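Local coordinates for protein beta-lactamase (Chitinophaga pinensis, PDB 6N36) that probably hydrolyses the beta-lactam ring of antibiotics, as a metallo-beta-lactamase whose active site holds two zinc ions, at residues D87-G90 with A91-A94; A56-D59 with T60-A64; L10-D13 with K14-A18; A224-A227 with G228-E231; L41-P45 with K46-L50. One frame throughout, in Å; residues are numbered along the deposited sequence.

Interaction 1: D87-G90 with A91-A94. With ZN (zinc ion), chain B.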
loop_
_atom_site.group_PDB
_atom_site.type_symbol
_atom_site.label_atom_id
_atom_site.label_comp_id
_atom_site.label_asym_id
_atom_site.label_seq_id
_atom_site.Cartn_x
_atom_site.Cartn_y
_atom_site.Cartn_z
ATOM N N ASP A 87 -10.120 -1.477 0.333
ATOM C CA ASP A 87 -9.405 -2.145 1.460
ATOM C C ASP A 87 -8.106 -1.413 1.827
ATOM O O ASP A 87 -7.515 -1.735 2.874
ATOM C CB ASP A 87 -9.182 -3.636 1.182
ATOM C CG ASP A 87 -8.416 -3.955 -0.082
ATOM O OD1 ASP A 87 -8.520 -3.131 -1.067
ATOM O OD2 ASP A 87 -7.754 -5.052 -0.116
ATOM N N HIS A 88 -7.635 -0.439 1.034
ATOM C CA HIS A 88 -6.414 0.336 1.309
ATOM C C HIS A 88 -6.682 1.829 1.472
ATOM O O HIS A 88 -5.765 2.532 1.967
ATOM C CB HIS A 88 -5.337 0.099 0.243
ATOM C CG HIS A 88 -5.127 -1.372 0.055
ATOM N ND1 HIS A 88 -4.568 -2.179 1.042
ATOM C CD2 HIS A 88 -5.517 -2.184 -0.952
ATOM C CE1 HIS A 88 -4.633 -3.449 0.600
ATOM N NE2 HIS A 88 -5.181 -3.445 -0.645
ATOM N N VAL A 89 -7.865 2.319 1.046
ATOM C CA VAL A 89 -8.227 3.753 1.223
ATOM C C VAL A 89 -9.606 3.918 1.862
ATOM O O VAL A 89 -10.115 5.043 1.874
ATOM C CB VAL A 89 -8.145 4.535 -0.097
ATOM C CG1 VAL A 89 -6.719 4.570 -0.623
ATOM C CG2 VAL A 89 -9.147 4.052 -1.137
ATOM N N GLY A 90 -10.192 2.857 2.414
ATOM C CA GLY A 90 -11.571 2.918 2.939
ATOM C C GLY A 90 -11.718 3.924 4.067
ATOM O O GLY A 90 -12.840 4.435 4.239
ATOM N N ALA A 91 -10.666 4.185 4.847
ATOM C CA ALA A 91 -10.762 5.184 5.941
ATOM C C ALA A 91 -9.951 6.432 5.612
ATOM O O ALA A 91 -9.688 7.241 6.518
ATOM C CB ALA A 91 -10.305 4.570 7.247
ATOM N N MET A 92 -9.494 6.600 4.372
ATOM C CA MET A 92 -8.556 7.688 4.039
ATOM C C MET A 92 -9.232 9.054 4.198
ATOM O O MET A 92 -8.595 9.963 4.754
ATOM C CB MET A 92 -8.020 7.507 2.623
ATOM C CG MET A 92 -6.832 8.360 2.347
ATOM S SD MET A 92 -5.340 7.907 3.307
ATOM C CE MET A 92 -4.702 6.423 2.501
ATOM N N ALA A 93 -10.473 9.203 3.758
ATOM C CA ALA A 93 -11.211 10.480 3.944
ATOM C C ALA A 93 -11.322 10.796 5.430
ATOM O O ALA A 93 -11.128 11.998 5.799
ATOM C CB ALA A 93 -12.568 10.442 3.291
ATOM N N ALA A 94 -11.642 9.812 6.257
ATOM C CA ALA A 94 -11.800 10.009 7.719
ATOM C C ALA A 94 -10.463 10.472 8.281
ATOM O O ALA A 94 -10.407 11.422 9.088
ATOM C CB ALA A 94 -12.314 8.770 8.412
HETATM ZN ZN ZN B . -6.088 -5.218 -1.401
HETATM O O HOH W 1 -12.064 7.096 2.224
HETATM O O HOH W 2 -12.988 7.526 5.007
HETATM O O HOH W 3 -5.310 -5.568 -3.230
#
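Val89 and Met92 meet across the short turn that joins helix 86-89 to helix 92-99. Of the direct hydrogen bonds, a single one spans the two segments: Met92 N gives its proton to Val89 O at 3.0 Å, nearly straight at 165° about the hydrogen, although the donor stands well above the carbonyl plane.

Water extends this backbone link. Water 1 lies within hydrogen-bonding distance of Val89 O and accepts from Ala93 N, while water 2 donates to Gly90 O and accepts from Ala94 N at 2.9 Å. Carbonyls of the turn, Val89 at the helix end and Gly90 beyond it, are thereby linked through water to amides in the first turn of helix 92-99. Ala91, at the N-cap of that helix, passes its own N-H to Thr53 OG1.

Apolar contact is small. Val89 CB lies 4.0 Å from Met92 CB, and the two side chains slant across each other. The methionine chain starts with CG opposite the backbone N (chi1 -166°) and then bends at chi2 and chi3, which folds CE back to 4.1 Å from His88 O.

Metal bonds occupy the other end of the segment. Asp87 OD2 and His88 NE2 each bind zinc at 2.1 Å, and water 3 binds it at 2.0 Å; His226 NE2 completes the set. Asp87 OD1, 3.2 Å from the zinc, is clearly the more distant oxygen, so the carboxylate coordinates through one atom. With His83 and His85, which bind the other zinc together with His160, Asp87 and His88 make up the HxHxDH motif of the metallo-beta-lactamase fold.

Interaction 2: A56-D59 with T60-A64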
loop_
_atom_site.group_PDB
_atom_site.type_symbol
_atom_site.label_atom_id
_atom_site.label_comp_id
_atom_site.label_asym_id
_atom_site.label_seq_id
_atom_site.Cartn_x
_atom_site.Cartn_y
_atom_site.Cartn_z
ATOM N N ALA A 56 -13.314 1.056 5.712
ATOM C CA ALA A 56 -13.993 2.093 6.521
ATOM C C ALA A 56 -14.057 1.638 7.980
ATOM O O ALA A 56 -14.292 0.463 8.239
ATOM C CB ALA A 56 -15.368 2.365 5.998
ATOM N N GLY A 57 -13.782 2.569 8.899
ATOM C CA GLY A 57 -13.734 2.265 10.335
ATOM C C GLY A 57 -12.319 2.036 10.819
ATOM O O GLY A 57 -12.088 2.122 12.048
ATOM N N SER A 58 -11.352 1.807 9.916
ATOM C CA SER A 58 -9.985 1.465 10.359
ATOM C C SER A 58 -9.227 2.696 10.909
ATOM O O SER A 58 -8.188 2.495 11.554
ATOM C CB SER A 58 -9.254 0.751 9.251
ATOM O OG SER A 58 -9.109 1.606 8.112
ATOM N N ASP A 59 -9.742 3.909 10.744
ATOM C CA ASP A 59 -9.167 5.125 11.400
ATOM C C ASP A 59 -9.124 4.906 12.912
ATOM O O ASP A 59 -8.121 5.340 13.572
ATOM C CB ASP A 59 -9.915 6.380 10.962
ATOM C CG ASP A 59 -11.426 6.326 11.184
ATOM O OD1 ASP A 59 -12.073 5.400 10.658
ATOM O OD2 ASP A 59 -11.966 7.261 11.852
ATOM N N THR A 60 -10.131 4.263 13.494
ATOM C CA THR A 60 -10.145 3.990 14.941
ATOM C C THR A 60 -8.939 3.129 15.330
ATOM O O THR A 60 -8.276 3.441 16.386
ATOM C CB THR A 60 -11.460 3.313 15.353
ATOM O OG1 THR A 60 -12.472 4.275 15.039
ATOM C CG2 THR A 60 -11.489 2.972 16.821
ATOM N N LEU A 61 -8.661 2.055 14.572
ATOM C CA LEU A 61 -7.553 1.109 14.851
ATOM C C LEU A 61 -6.214 1.800 14.640
ATOM O O LEU A 61 -5.288 1.554 15.437
ATOM C CB LEU A 61 -7.654 -0.129 13.952
ATOM C CG LEU A 61 -8.303 -1.375 14.565
ATOM C CD1 LEU A 61 -7.535 -2.613 14.113
ATOM C CD2 LEU A 61 -8.377 -1.331 16.079
ATOM N N ILE A 62 -6.125 2.621 13.616
ATOM C CA ILE A 62 -4.865 3.371 13.329
ATOM C C ILE A 62 -4.561 4.285 14.525
ATOM O O ILE A 62 -3.420 4.229 15.025
ATOM C CB ILE A 62 -4.979 4.176 12.034
ATOM C CG1 ILE A 62 -5.020 3.214 10.847
ATOM C CG2 ILE A 62 -3.855 5.209 11.859
ATOM C CD1 ILE A 62 -5.522 3.866 9.578
ATOM N N LYS A 63 -5.551 5.019 15.001
ATOM C CA LYS A 63 -5.364 5.947 16.166
ATOM C C LYS A 63 -4.910 5.131 17.389
ATOM O O LYS A 63 -3.923 5.522 18.111
ATOM C CB LYS A 63 -6.645 6.780 16.334
ATOM C CG LYS A 63 -6.574 7.833 17.424
ATOM C CD LYS A 63 -7.886 8.614 17.527
ATOM C CE LYS A 63 -7.799 9.737 18.541
ATOM N NZ LYS A 63 -6.656 9.556 19.464
ATOM N N ALA A 64 -5.569 4.006 17.678
ATOM C CA ALA A 64 -5.273 3.158 18.848
ATOM C C ALA A 64 -3.888 2.552 18.737
ATOM O O ALA A 64 -3.176 2.446 19.767
ATOM C CB ALA A 64 -6.316 2.076 19.003
HETATM O O HOH W 4 -14.147 1.825 13.972
#
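Ile62 carries CG1 beside its backbone N (chi1 -69°), and this rotation lays CG1 over Ser58 O at 3.3 Å, with CD1 following along the same carbonyl. Thr60 has OG1 likewise on the side of its own N (chi1 -62°), which turns the hydroxyl back toward the start of the helix and the carbonyl of Gly57. Asp59 keeps its carboxylate close to the main chain, with CG 3.4 Å from Thr60 N.

The backbone bonds show how helix 58-69 begins. Thr60 N donates to Gly57 O at 3.2 Å with a bent angle of 147°, a three-residue step. Ile62 N to Ser58 O at 2.9 Å and Lys63 N to Asp59 O at 3.0 Å are straighter four-residue steps, as expected once alpha-helical geometry is established. Water 4 sits beside the first turn, donating to Gly57 O at 2.8 Å and hydrogen-bonded to Thr60 OG1 at 3.2 Å, so Gly57 O receives both an amide and a water. The positive phi of Gly57 calls for glycine, because a CB there would be jammed against the carbonyl O of Ala56.

The polar side chains of the first turn look outward from this contact: Ser58 OG bonds to Val55 O and Gly54 N, and Asp59 OD2 to Gln98 NE2 of helix 92-99. The chemistry is therefore mainly that of a backbone helix start, in which one amide and one water meet the opening carbonyl while the side chains tie the helix to the preceding loop and to a neighbouring helix.

Interaction 3: L10-D13 with K14-A18; sequences LYVD and KEWSA
Asp13 CB sits over the five-membered ring of Trp16, 3.5 Å from its centroid and only 4° off the ring normal, a CH-pi contact of almost ideal direction. The edge of the Tyr11 ring is turned toward the face of the six-membered ring of the indole, with centroids 5.4 Å apart and planes at 69°, a T-shaped pair. Val12 CG1 adds a looser touch on Trp16 CB at 4.1 Å.

Behind these contacts, hydrogen bonds set the turn. Asp13 places CG opposite its backbone N (chi1 -178°), which carries OD1 forward to accept from Glu15 N at 2.9 Å; the donor arrives on the anti side, tilted out of the carboxylate plane. Asp13 O accepts from Trp16 N at 2.8 Å. Water 5 donates to the same OD1 and accepts from Lys14 NZ, relaying between two groups that do not touch directly.

Farther out, Tyr11 O bonds to Tyr86 OH and Trp16 O to Thr34 OG1, while the indole also packs on Leu37. With its side chain about 5 Å from a zinc ion, Trp16 lies beside the metal site, and Asp13 is a classical aspartate N-cap of the short, weakly bonded helix 14-17.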
loop_
_atom_site.group_PDB
_atom_site.type_symbol
_atom_site.label_atom_id
_atom_site.label_comp_id
_atom_site.label_asym_id
_atom_site.label_seq_id
_atom_site.Cartn_x
_atom_site.Cartn_y
_atom_site.Cartn_z
ATOM N N LEU A 10 -20.591 -3.954 1.417
ATOM C CA LEU A 10 -19.270 -4.243 0.807
ATOM C C LEU A 10 -18.657 -5.457 1.501
ATOM O O LEU A 10 -18.707 -5.536 2.748
ATOM C CB LEU A 10 -18.339 -3.039 0.955
ATOM C CG LEU A 10 -18.548 -1.919 -0.059
ATOM C CD1 LEU A 10 -17.677 -0.718 0.301
ATOM C CD2 LEU A 10 -18.250 -2.420 -1.461
ATOM N N TYR A 11 -18.003 -6.314 0.740
ATOM C CA TYR A 11 -17.272 -7.463 1.313
ATOM C C TYR A 11 -16.104 -6.993 2.188
ATOM O O TYR A 11 -15.297 -6.196 1.726
ATOM C CB TYR A 11 -16.722 -8.360 0.217
ATOM C CG TYR A 11 -15.756 -9.401 0.707
ATOM C CD1 TYR A 11 -16.207 -10.465 1.466
ATOM C CD2 TYR A 11 -14.408 -9.336 0.416
ATOM C CE1 TYR A 11 -15.335 -11.442 1.914
ATOM C CE2 TYR A 11 -13.523 -10.303 0.859
ATOM C CZ TYR A 11 -13.997 -11.366 1.601
ATOM O OH TYR A 11 -13.145 -12.342 2.031
ATOM N N VAL A 12 -16.023 -7.542 3.390
ATOM C CA VAL A 12 -14.855 -7.361 4.297
ATOM C C VAL A 12 -14.413 -8.736 4.785
ATOM O O VAL A 12 -15.204 -9.391 5.490
ATOM C CB VAL A 12 -15.164 -6.370 5.437
ATOM C CG1 VAL A 12 -13.990 -6.160 6.363
ATOM C CG2 VAL A 12 -15.646 -5.035 4.901
ATOM N N ASP A 13 -13.211 -9.170 4.457
ATOM C CA ASP A 13 -12.576 -10.427 4.937
ATOM C C ASP A 13 -12.403 -10.303 6.458
ATOM O O ASP A 13 -11.884 -9.272 6.890
ATOM C CB ASP A 13 -11.263 -10.646 4.199
ATOM C CG ASP A 13 -10.461 -11.916 4.493
ATOM O OD1 ASP A 13 -10.378 -12.312 5.623
ATOM O OD2 ASP A 13 -9.832 -12.467 3.552
ATOM N N LYS A 14 -12.703 -11.325 7.232
ATOM C CA LYS A 14 -12.542 -11.194 8.706
ATOM C C LYS A 14 -11.097 -10.782 9.038
ATOM O O LYS A 14 -10.886 -10.002 10.028
ATOM C CB LYS A 14 -12.956 -12.500 9.384
ATOM C CG LYS A 14 -11.944 -13.628 9.228
ATOM C CD LYS A 14 -12.345 -14.936 9.966
ATOM C CE LYS A 14 -12.676 -16.030 8.977
ATOM N NZ LYS A 14 -11.570 -16.303 8.024
ATOM N N GLU A 15 -10.099 -11.229 8.254
ATOM C CA GLU A 15 -8.681 -10.901 8.568
ATOM C C GLU A 15 -8.381 -9.423 8.252
ATOM O O GLU A 15 -7.374 -8.850 8.785
ATOM C CB GLU A 15 -7.758 -11.830 7.786
ATOM C CG GLU A 15 -7.880 -13.278 8.233
ATOM C CD GLU A 15 -6.818 -14.211 7.670
ATOM O OE1 GLU A 15 -6.070 -13.779 6.758
ATOM O OE2 GLU A 15 -6.720 -15.369 8.162
ATOM N N TRP A 16 -9.223 -8.775 7.447
ATOM C CA TRP A 16 -9.001 -7.333 7.117
ATOM C C TRP A 16 -9.236 -6.468 8.353
ATOM O O TRP A 16 -8.620 -5.400 8.478
ATOM C CB TRP A 16 -9.926 -6.880 5.986
ATOM C CG TRP A 16 -9.550 -7.408 4.646
ATOM C CD1 TRP A 16 -8.546 -8.275 4.340
ATOM C CD2 TRP A 16 -10.256 -7.139 3.430
ATOM N NE1 TRP A 16 -8.584 -8.571 3.000
ATOM C CE2 TRP A 16 -9.586 -7.846 2.411
ATOM C CE3 TRP A 16 -11.389 -6.381 3.116
ATOM C CZ2 TRP A 16 -10.056 -7.823 1.092
ATOM C CZ3 TRP A 16 -11.824 -6.332 1.813
ATOM C CH2 TRP A 16 -11.172 -7.072 0.827
ATOM N N SER A 17 -10.175 -6.868 9.186
ATOM C CA SER A 17 -10.657 -6.064 10.336
ATOM C C SER A 17 -10.059 -6.598 11.646
ATOM O O SER A 17 -10.220 -5.921 12.674
ATOM C CB SER A 17 -12.174 -6.052 10.347
ATOM O OG SER A 17 -12.646 -5.180 9.322
ATOM N N ALA A 18 -9.431 -7.778 11.617
ATOM C CA ALA A 18 -8.898 -8.465 12.826
ATOM C C ALA A 18 -7.752 -7.631 13.413
ATOM O O ALA A 18 -6.844 -7.228 12.682
ATOM C CB ALA A 18 -8.421 -9.860 12.521
HETATM O O HOH W 5 -10.343 -14.951 6.213
#

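Interaction 4: A224-A227 with G228-E231; sequences APHA and GQYE. With ZN (zinc ion), chain B.
His226 and Gln229 slant across each other where the loop after strand 221-223 turns into the short helix 227-230, at the zinc site of the metallo-beta-lactamase fold. Their flat groups are nearly perpendicular, ring and amide planes 87° apart, and OE1 comes to the imidazole edge near its plane. Beyond CG the glutamine chain is extended, so the amide reaches back along the loop: Gln229 OE1 lies 3.6 Å from His226 CB and takes a weak, bent hydrogen bond from His226 N. Gln229 N returns a firmer one to His226 O at 3.0 Å, the donor standing above the carbonyl plane.

Tyr230 packs against Ala224. Its CG lies between the backbone N and carbonyl carbon (chi1 65°), which brings the ring against Ala224, whose N sits over one face, 3.4 Å above the plane and offset to the rim. His226 O meets the ring at its edge, and Ala224 CB touches Tyr230 CD1 at 3.8 Å.

The imidazole of His226 is gripped at both nitrogens: ND1 bonds to Asp36 OD2, a second-shell carboxylate that would fix the rotation of the ring, while NE2 binds the zinc at 2.1 Å.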
loop_
_atom_site.group_PDB
_atom_site.type_symbol
_atom_site.label_atom_id
_atom_site.label_comp_id
_atom_site.label_asym_id
_atom_site.label_seq_id
_atom_site.Cartn_x
_atom_site.Cartn_y
_atom_site.Cartn_z
ATOM N N ALA A 224 4.309 -5.699 1.945
ATOM C CA ALA A 224 3.259 -5.511 0.927
ATOM C C ALA A 224 1.929 -5.248 1.629
ATOM O O ALA A 224 1.833 -5.347 2.838
ATOM C CB ALA A 224 3.191 -6.752 0.053
ATOM N N PRO A 225 0.885 -4.884 0.859
ATOM C CA PRO A 225 -0.369 -4.460 1.445
ATOM C C PRO A 225 -1.192 -5.585 2.069
ATOM O O PRO A 225 -2.072 -5.246 2.816
ATOM C CB PRO A 225 -1.129 -3.846 0.267
ATOM C CG PRO A 225 -0.063 -3.391 -0.679
ATOM C CD PRO A 225 0.982 -4.476 -0.570
ATOM N N HIS A 226 -0.950 -6.837 1.686
ATOM C CA HIS A 226 -1.661 -7.992 2.252
ATOM C C HIS A 226 -0.629 -8.914 2.887
ATOM O O HIS A 226 0.341 -9.284 2.222
ATOM C CB HIS A 226 -2.473 -8.716 1.184
ATOM C CG HIS A 226 -3.670 -7.954 0.747
ATOM N ND1 HIS A 226 -4.883 -7.968 1.465
ATOM C CD2 HIS A 226 -3.839 -7.101 -0.286
ATOM C CE1 HIS A 226 -5.749 -7.193 0.838
ATOM N NE2 HIS A 226 -5.151 -6.640 -0.219
ATOM N N ALA A 227 -0.922 -9.399 4.095
ATOM C CA ALA A 227 0.022 -10.240 4.858
ATOM C C ALA A 227 0.439 -11.469 4.033
ATOM O O ALA A 227 1.599 -11.883 4.161
ATOM C CB ALA A 227 -0.690 -10.687 6.121
ATOM N N GLY A 228 -0.487 -12.098 3.333
ATOM C CA GLY A 228 -0.204 -13.371 2.631
ATOM C C GLY A 228 0.779 -13.159 1.487
ATOM O O GLY A 228 1.486 -14.134 1.102
ATOM N N GLN A 229 0.842 -11.947 0.927
ATOM C CA GLN A 229 1.715 -11.665 -0.234
ATOM C C GLN A 229 3.180 -11.776 0.175
ATOM O O GLN A 229 3.994 -12.084 -0.696
ATOM C CB GLN A 229 1.380 -10.295 -0.815
ATOM C CG GLN A 229 0.053 -10.382 -1.536
ATOM C CD GLN A 229 -0.430 -9.075 -2.068
ATOM O OE1 GLN A 229 -0.130 -8.013 -1.505
ATOM N NE2 GLN A 229 -1.254 -9.208 -3.112
ATOM N N TYR A 230 3.535 -11.482 1.430
ATOM C CA TYR A 230 4.943 -11.484 1.905
ATOM C C TYR A 230 5.085 -12.380 3.123
ATOM O O TYR A 230 6.147 -12.315 3.724
ATOM C CB TYR A 230 5.472 -10.077 2.150
ATOM C CG TYR A 230 4.829 -9.278 3.252
ATOM C CD1 TYR A 230 3.530 -8.811 3.169
ATOM C CD2 TYR A 230 5.540 -8.966 4.401
ATOM C CE1 TYR A 230 2.958 -8.027 4.160
ATOM C CE2 TYR A 230 4.974 -8.215 5.417
ATOM C CZ TYR A 230 3.676 -7.739 5.305
ATOM O OH TYR A 230 3.076 -6.991 6.283
ATOM N N GLU A 231 4.073 -13.199 3.425
ATOM C CA GLU A 231 4.120 -14.208 4.518
ATOM C C GLU A 231 4.449 -13.519 5.847
ATOM O O GLU A 231 5.270 -14.027 6.615
ATOM C CB GLU A 231 5.090 -15.311 4.096
ATOM C CG GLU A 231 4.533 -16.114 2.941
ATOM C CD GLU A 231 3.548 -17.212 3.306
ATOM O OE1 GLU A 231 2.765 -17.079 4.298
ATOM O OE2 GLU A 231 3.591 -18.247 2.611
HETATM ZN ZN ZN B . -6.088 -5.218 -1.401
HETATM O O HOH W 3 -5.310 -5.568 -3.230
#

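Interaction 5: L41-P45 with K46-L50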
loop_
_atom_site.group_PDB
_atom_site.type_symbol
_atom_site.label_atom_id
_atom_site.label_comp_id
_atom_site.label_asym_id
_atom_site.label_seq_id
_atom_site.Cartn_x
_atom_site.Cartn_y
_atom_site.Cartn_z
ATOM N N LEU A 41 3.607 3.174 9.159
ATOM C CA LEU A 41 3.820 4.506 9.770
ATOM C C LEU A 41 5.304 4.807 9.739
ATOM O O LEU A 41 6.095 3.988 10.232
ATOM C CB LEU A 41 3.308 4.510 11.216
ATOM C CG LEU A 41 3.464 5.844 11.936
ATOM C CD1 LEU A 41 2.494 6.872 11.420
ATOM C CD2 LEU A 41 3.341 5.594 13.442
ATOM N N ILE A 42 5.696 5.929 9.137
ATOM C CA ILE A 42 7.098 6.401 9.140
ATOM C C ILE A 42 7.117 7.662 9.994
ATOM O O ILE A 42 6.419 8.620 9.684
ATOM C CB ILE A 42 7.552 6.690 7.723
ATOM C CG1 ILE A 42 7.504 5.439 6.860
ATOM C CG2 ILE A 42 8.943 7.337 7.744
ATOM C CD1 ILE A 42 7.638 5.743 5.440
ATOM N N THR A 43 7.879 7.638 11.066
ATOM C CA THR A 43 7.878 8.725 12.068
ATOM C C THR A 43 9.054 9.649 11.795
ATOM O O THR A 43 10.138 9.152 11.480
ATOM C CB THR A 43 7.909 8.191 13.478
ATOM O OG1 THR A 43 9.086 7.382 13.708
ATOM C CG2 THR A 43 6.658 7.390 13.773
ATOM N N THR A 44 8.845 10.929 11.979
ATOM C CA THR A 44 9.951 11.908 11.814
ATOM C C THR A 44 9.760 13.022 12.824
ATOM O O THR A 44 8.668 13.234 13.393
ATOM C CB THR A 44 10.033 12.526 10.415
ATOM O OG1 THR A 44 9.279 13.737 10.356
ATOM C CG2 THR A 44 9.577 11.590 9.314
ATOM N N PRO A 45 10.833 13.785 13.088
ATOM C CA PRO A 45 10.699 14.910 14.012
ATOM C C PRO A 45 9.685 15.959 13.581
ATOM O O PRO A 45 9.250 16.682 14.464
ATOM C CB PRO A 45 12.102 15.503 14.053
ATOM C CG PRO A 45 12.997 14.303 13.718
ATOM C CD PRO A 45 12.224 13.538 12.667
ATOM N N LYS A 46 9.352 16.015 12.280
ATOM C CA LYS A 46 8.434 17.023 11.701
ATOM C C LYS A 46 7.045 16.437 11.469
ATOM O O LYS A 46 6.206 17.148 10.850
ATOM C CB LYS A 46 9.046 17.553 10.399
ATOM C CG LYS A 46 10.282 18.435 10.568
ATOM C CD LYS A 46 9.963 19.925 10.722
ATOM C CE LYS A 46 11.138 20.799 11.131
ATOM N NZ LYS A 46 10.741 21.891 12.058
ATOM N N GLY A 47 6.812 15.221 11.928
ATOM C CA GLY A 47 5.510 14.582 11.695
ATOM C C GLY A 47 5.654 13.284 10.944
ATOM O O GLY A 47 6.750 12.893 10.553
ATOM N N HIS A 48 4.533 12.607 10.707
ATOM C CA HIS A 48 4.600 11.220 10.229
ATOM C C HIS A 48 3.954 11.069 8.858
ATOM O O HIS A 48 3.126 11.881 8.461
ATOM C CB HIS A 48 3.865 10.306 11.224
ATOM C CG HIS A 48 4.184 10.581 12.657
ATOM N ND1 HIS A 48 5.497 10.799 13.088
ATOM C CD2 HIS A 48 3.388 10.702 13.748
ATOM C CE1 HIS A 48 5.476 11.015 14.382
ATOM N NE2 HIS A 48 4.189 10.948 14.839
ATOM N N ILE A 49 4.359 10.001 8.210
ATOM C CA ILE A 49 3.805 9.546 6.912
ATOM C C ILE A 49 3.027 8.266 7.231
ATOM O O ILE A 49 3.581 7.309 7.830
ATOM C CB ILE A 49 4.884 9.338 5.857
ATOM C CG1 ILE A 49 5.817 10.554 5.696
ATOM C CG2 ILE A 49 4.242 8.907 4.537
ATOM C CD1 ILE A 49 7.135 10.392 6.401
ATOM N N LEU A 50 1.792 8.191 6.716
ATOM C CA LEU A 50 0.972 6.939 6.760
ATOM C C LEU A 50 0.824 6.394 5.352
ATOM O O LEU A 50 0.398 7.153 4.471
ATOM C CB LEU A 50 -0.402 7.254 7.328
ATOM C CG LEU A 50 -1.366 6.060 7.323
ATOM C CD1 LEU A 50 -0.919 5.007 8.306
ATOM C CD2 LEU A 50 -2.795 6.547 7.584
#
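A beta hairpin joins strand 40-42 to strand 48-51, two neighbours in the seven-stranded mixed sheet, through a type I turn from Thr44 to Gly47. Ile42 and Ile49 form a hydrogen-bonded antiparallel pair: Ile42 N to Ile49 O is 2.8 Å and nearly straight at 172°, and Ile49 N to Ile42 O is 2.9 Å, each donor lying in the carbonyl plane. Leu41 and Leu50 follow as a non-hydrogen-bonded pair on the opposite face from the two isoleucines.

Apolar branches extend the isoleucine pairing, with Ile42 CG2 3.8 Å from Ile49 CD1. That face packs on strand 150-156 of the other sheet, through Ile152, as in the sandwich of this fold.

Near the turn, the His48 side chain slants across Thr43. Its CG lies beside the backbone N (chi1 -45°), which brings one ring face under Thr43 CG2, a CH-pi contact of 4.0 Å to the centroid. Thr44 N lies at the edge of the same ring, in its plane, and Phe71 meets His48 edge-to-face.

Thr44 closes the turn with both backbone and side chain. Its carbonyl O accepts from Gly47 N at 3.1 Å. The hydroxyl accepts from Lys46 N and, in turn, donates to a lone pair of Gly47 O, with Thr44 OG1 only 2.7 Å from that oxygen.

Interactions 1 and 4 share one zinc ion and water 3: Asp87 and His88 come from one segment and His226 from the other, so distant parts of the chain meet at the metal. Interaction 3 lies on the surface yet borders both, with Trp16 touching Asp87 and His226. Interaction 1 is the most buried; 2, 4 and 5 are partly so. Interaction 2 packs on interaction 1 through Ser58 and Asp59 against Ala91. Interactions 5 and 2 follow each other in the chain, from sheet to helix. Chemistry differs accordingly: metal bonds at 1 and 4, aromatic contacts and capping at 3, helix-start backbone bonds at 2, and strand pairing at 5.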